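Long-range contact in nitrogenase molybdenum-iron protein beta chain (Clostridium pasteurianum, PDB 4WES), which forms, with the alpha chain, the molybdenum-iron component of nitrogenase, which reduces dinitrogen to ammonium, and shares an [8Fe-7S] cluster with that chain: residues I324-P338 against F350-I363. Numbering follows the deposited sequence. Where two conformers were deposited one is given.
Sequences IIALSKFIIELGAIP and FQKEIDAMLAEAGI
M357 and I325 are the two interlocking knobs where helix 350-360 lies along helix 324-333, their axes 9.9 Å apart and only 6° from parallel. I325 fits among F350, E353, I354 and M357; M357 in turn fits among I325, S328, K329 and I332. With CG set between its backbone N and carbonyl carbon (chi1 68°), M357 runs straight across to the other helix and then bends at chi3. Its SD comes down on the backbone, 3.4 Å from K329 N, while CE turns back toward I325 O and lies 4.0 Å from I325 CG2.

The rest of the apolar packing spreads to both ends. I324 CG2 meets the edge of the F350 ring, 3.7 Å from CE2. Toward the C-terminal ends, I332 divides its branches: CD1 packs on M357 CG, CG2 on A361 CB at 3.8 Å, and CG1 on I363 CD1. P338 CD touches both L358 CD2 and I363 CD1.

No hydrogen bond crosses the interface; S328, K329 and E353, polar side chains along it, find partners elsewhere. S328 OG donates back to I324 O at 2.8 Å, from the opposite face to S328 N. K329 NZ forms a salt bridge with E333 OE2, met from above the carboxylate plane, and E353 OE1 forms one with R265 NH2.

Schellman motifs at G335 and G362 end the two helices. Both pack side by side on one parallel sheet, F350, I354 and L358 touching strand 367-370 and I324 and S328 touching strand 337-343, as in successive beta-alpha-beta units of a Rossmann-like domain.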
# COMPACT_ATOMS: atom_id res chain seq x y z
N ILE B 324 4.45 20.10 5.12
CA ILE B 324 5.67 19.80 4.37
C ILE B 324 6.94 20.19 5.15
O ILE B 324 7.94 19.51 5.04
CB ILE B 324 5.62 20.42 2.96
CG1 ILE B 324 4.50 19.81 2.12
CG2 ILE B 324 6.96 20.29 2.25
CD1 ILE B 324 4.66 18.31 1.84
N ILE B 325 6.87 21.25 5.97
CA ILE B 325 8.00 21.51 6.84
C ILE B 325 8.26 20.31 7.75
O ILE B 325 9.38 19.86 7.88
CB ILE B 325 7.75 22.80 7.66
CG1 ILE B 325 7.84 24.04 6.76
CG2 ILE B 325 8.74 22.91 8.83
CD1 ILE B 325 7.22 25.26 7.39
N ALA B 326 7.21 19.85 8.43
CA ALA B 326 7.40 18.76 9.38
C ALA B 326 7.77 17.43 8.67
O ALA B 326 8.65 16.69 9.15
CB ALA B 326 6.16 18.60 10.22
N LEU B 327 7.12 17.14 7.53
CA LEU B 327 7.46 15.92 6.80
C LEU B 327 8.89 15.98 6.30
O LEU B 327 9.58 14.96 6.30
CB LEU B 327 6.47 15.68 5.67
CG LEU B 327 6.74 14.44 4.82
CD1 LEU B 327 6.71 13.19 5.68
CD2 LEU B 327 5.72 14.37 3.70
N SER B 328 9.34 17.14 5.83
CA SER B 328 10.72 17.25 5.39
C SER B 328 11.70 16.95 6.49
O SER B 328 12.72 16.27 6.30
CB SER B 328 10.98 18.66 4.81
OG SER B 328 10.26 18.87 3.60
N LYS B 329 11.41 17.44 7.70
CA LYS B 329 12.25 17.09 8.85
C LYS B 329 12.24 15.58 9.07
O LYS B 329 13.27 14.99 9.33
CB LYS B 329 11.75 17.85 10.11
CG LYS B 329 12.55 17.56 11.36
CD LYS B 329 13.99 18.03 11.28
CE LYS B 329 14.64 18.13 12.69
NZ LYS B 329 15.01 16.79 13.10
N PHE B 330 11.06 14.96 8.98
CA PHE B 330 10.97 13.51 9.20
C PHE B 330 11.78 12.75 8.14
O PHE B 330 12.45 11.77 8.45
CB PHE B 330 9.52 13.08 9.23
CG PHE B 330 9.30 11.63 9.62
CD1 PHE B 330 10.08 11.00 10.56
CD2 PHE B 330 8.24 10.93 9.09
CE1 PHE B 330 9.83 9.70 10.94
CE2 PHE B 330 7.98 9.62 9.46
CZ PHE B 330 8.78 9.00 10.41
N ILE B 331 11.72 13.21 6.89
CA ILE B 331 12.53 12.59 5.84
C ILE B 331 14.03 12.60 6.22
O ILE B 331 14.72 11.60 6.08
CB ILE B 331 12.25 13.29 4.49
CG1 ILE B 331 10.84 13.00 4.00
CG2 ILE B 331 13.30 12.93 3.45
CD1 ILE B 331 10.47 11.57 3.79
N ILE B 332 14.51 13.75 6.71
CA ILE B 332 15.86 13.85 7.19
C ILE B 332 16.12 12.88 8.35
O ILE B 332 17.14 12.17 8.40
CB ILE B 332 16.22 15.29 7.57
CG1 ILE B 332 16.19 16.18 6.31
CG2 ILE B 332 17.58 15.37 8.24
CD1 ILE B 332 16.32 17.66 6.62
N GLU B 333 15.17 12.81 9.30
CA GLU B 333 15.29 11.89 10.43
C GLU B 333 15.38 10.43 10.02
O GLU B 333 15.99 9.64 10.71
CB GLU B 333 14.12 12.11 11.38
CG GLU B 333 14.13 13.46 12.07
CD GLU B 333 12.88 13.80 12.86
OE1 GLU B 333 11.79 13.33 12.52
OE2 GLU B 333 13.02 14.58 13.82
N LEU B 334 14.74 10.10 8.89
CA LEU B 334 14.77 8.74 8.35
C LEU B 334 16.09 8.39 7.67
O LEU B 334 16.32 7.23 7.31
CB LEU B 334 13.62 8.54 7.35
CG LEU B 334 12.23 8.52 8.02
CD1 LEU B 334 11.13 8.69 7.00
CD2 LEU B 334 12.02 7.27 8.84
N GLY B 335 16.95 9.40 7.44
CA GLY B 335 18.19 9.24 6.73
C GLY B 335 18.08 9.51 5.26
O GLY B 335 19.03 9.25 4.48
N ALA B 336 16.91 9.99 4.81
CA ALA B 336 16.65 10.28 3.40
C ALA B 336 16.89 11.79 3.14
O ALA B 336 17.19 12.57 4.04
CB ALA B 336 15.24 9.83 3.02
N ILE B 337 16.68 12.19 1.89
CA ILE B 337 17.04 13.52 1.42
C ILE B 337 15.83 14.23 0.84
O ILE B 337 15.30 13.79 -0.18
CB ILE B 337 18.14 13.43 0.33
CG1 ILE B 337 19.41 12.80 0.89
CG2 ILE B 337 18.44 14.80 -0.26
CD1 ILE B 337 20.39 12.35 -0.16
N PRO B 338 15.41 15.36 1.42
CA PRO B 338 14.43 16.21 0.75
C PRO B 338 15.14 16.91 -0.39
O PRO B 338 15.91 17.86 -0.16
CB PRO B 338 13.96 17.18 1.85
CG PRO B 338 14.49 16.62 3.15
CD PRO B 338 15.76 15.90 2.75
N PHE B 350 8.46 29.03 5.19
CA PHE B 350 8.74 27.71 4.59
C PHE B 350 10.16 27.65 4.09
O PHE B 350 10.91 26.69 4.36
CB PHE B 350 7.74 27.49 3.47
CG PHE B 350 7.90 26.21 2.71
CD1 PHE B 350 8.67 26.13 1.56
CD2 PHE B 350 7.15 25.09 3.05
CE1 PHE B 350 8.71 24.96 0.80
CE2 PHE B 350 7.20 23.96 2.31
CZ PHE B 350 7.97 23.87 1.18
N GLN B 351 10.56 28.66 3.32
CA GLN B 351 11.91 28.69 2.79
C GLN B 351 12.96 28.67 3.89
O GLN B 351 13.93 27.91 3.84
CB GLN B 351 12.08 29.97 1.98
CG GLN B 351 13.37 30.03 1.20
CD GLN B 351 13.24 29.36 -0.15
OE1 GLN B 351 12.28 29.62 -0.88
NE2 GLN B 351 14.17 28.49 -0.46
N LYS B 352 12.77 29.53 4.88
CA LYS B 352 13.73 29.61 5.97
C LYS B 352 13.83 28.30 6.74
O LYS B 352 14.94 27.84 7.03
CB LYS B 352 13.34 30.74 6.92
CG LYS B 352 13.61 32.12 6.35
CD LYS B 352 13.13 33.20 7.31
CE LYS B 352 13.05 34.57 6.67
NZ LYS B 352 12.26 35.47 7.55
N GLU B 353 12.69 27.70 7.07
CA GLU B 353 12.72 26.49 7.87
C GLU B 353 13.32 25.31 7.12
O GLU B 353 14.08 24.53 7.69
CB GLU B 353 11.33 26.15 8.39
CG GLU B 353 10.75 27.20 9.29
CD GLU B 353 11.46 27.26 10.60
OE1 GLU B 353 11.56 26.21 11.28
OE2 GLU B 353 11.90 28.37 10.95
N ILE B 354 12.95 25.13 5.86
CA ILE B 354 13.46 24.04 5.04
C ILE B 354 14.96 24.22 4.81
O ILE B 354 15.77 23.30 4.96
CB ILE B 354 12.76 23.95 3.64
CG1 ILE B 354 11.25 23.65 3.70
CG2 ILE B 354 13.43 22.89 2.78
CD1 ILE B 354 10.87 22.34 4.39
N ASP B 355 15.34 25.43 4.42
CA ASP B 355 16.76 25.69 4.20
C ASP B 355 17.56 25.38 5.46
O ASP B 355 18.66 24.80 5.39
CB ASP B 355 17.01 27.13 3.77
CG ASP B 355 16.64 27.42 2.32
OD1 ASP B 355 16.39 26.50 1.53
OD2 ASP B 355 16.65 28.64 1.96
N ALA B 356 17.03 25.79 6.61
CA ALA B 356 17.76 25.59 7.85
C ALA B 356 17.93 24.11 8.21
O ALA B 356 19.02 23.71 8.65
CB ALA B 356 17.08 26.32 9.00
N MET B 357 16.90 23.29 8.03
CA MET B 357 17.05 21.87 8.35
C MET B 357 17.99 21.17 7.37
O MET B 357 18.72 20.28 7.78
CB MET B 357 15.71 21.16 8.50
CG MET B 357 14.93 21.02 7.20
SD MET B 357 13.35 20.20 7.38
CE MET B 357 12.45 21.40 8.37
N LEU B 358 17.97 21.57 6.08
CA LEU B 358 18.91 21.02 5.12
C LEU B 358 20.34 21.38 5.52
O LEU B 358 21.23 20.52 5.49
CB LEU B 358 18.60 21.52 3.71
CG LEU B 358 17.29 21.02 3.12
CD1 LEU B 358 16.97 21.82 1.86
CD2 LEU B 358 17.35 19.54 2.81
N ALA B 359 20.56 22.63 5.91
CA ALA B 359 21.90 23.04 6.30
C ALA B 359 22.36 22.27 7.54
O ALA B 359 23.53 21.87 7.61
CB ALA B 359 21.94 24.54 6.54
N GLU B 360 21.47 22.09 8.53
CA GLU B 360 21.87 21.40 9.76
C GLU B 360 22.29 19.97 9.43
O GLU B 360 23.20 19.44 10.06
CB GLU B 360 20.70 21.39 10.78
CG GLU B 360 20.97 20.60 12.07
CD GLU B 360 19.77 20.52 13.01
OE1 GLU B 360 18.77 21.22 12.77
OE2 GLU B 360 19.84 19.75 14.00
N ALA B 361 21.63 19.34 8.47
CA ALA B 361 21.95 17.98 8.06
C ALA B 361 23.10 17.90 7.04
O ALA B 361 23.51 16.80 6.64
CB ALA B 361 20.71 17.35 7.46
N GLY B 362 23.65 19.04 6.65
CA GLY B 362 24.72 19.06 5.67
C GLY B 362 24.28 18.70 4.26
O GLY B 362 25.11 18.28 3.45
N ILE B 363 23.01 18.87 3.95
CA ILE B 363 22.48 18.49 2.65
C ILE B 363 22.56 19.67 1.69
O ILE B 363 21.90 20.69 1.90
CB ILE B 363 21.02 18.01 2.74
CG1 ILE B 363 20.96 16.73 3.57
CG2 ILE B 363 20.46 17.77 1.35
CD1 ILE B 363 19.56 16.35 4.03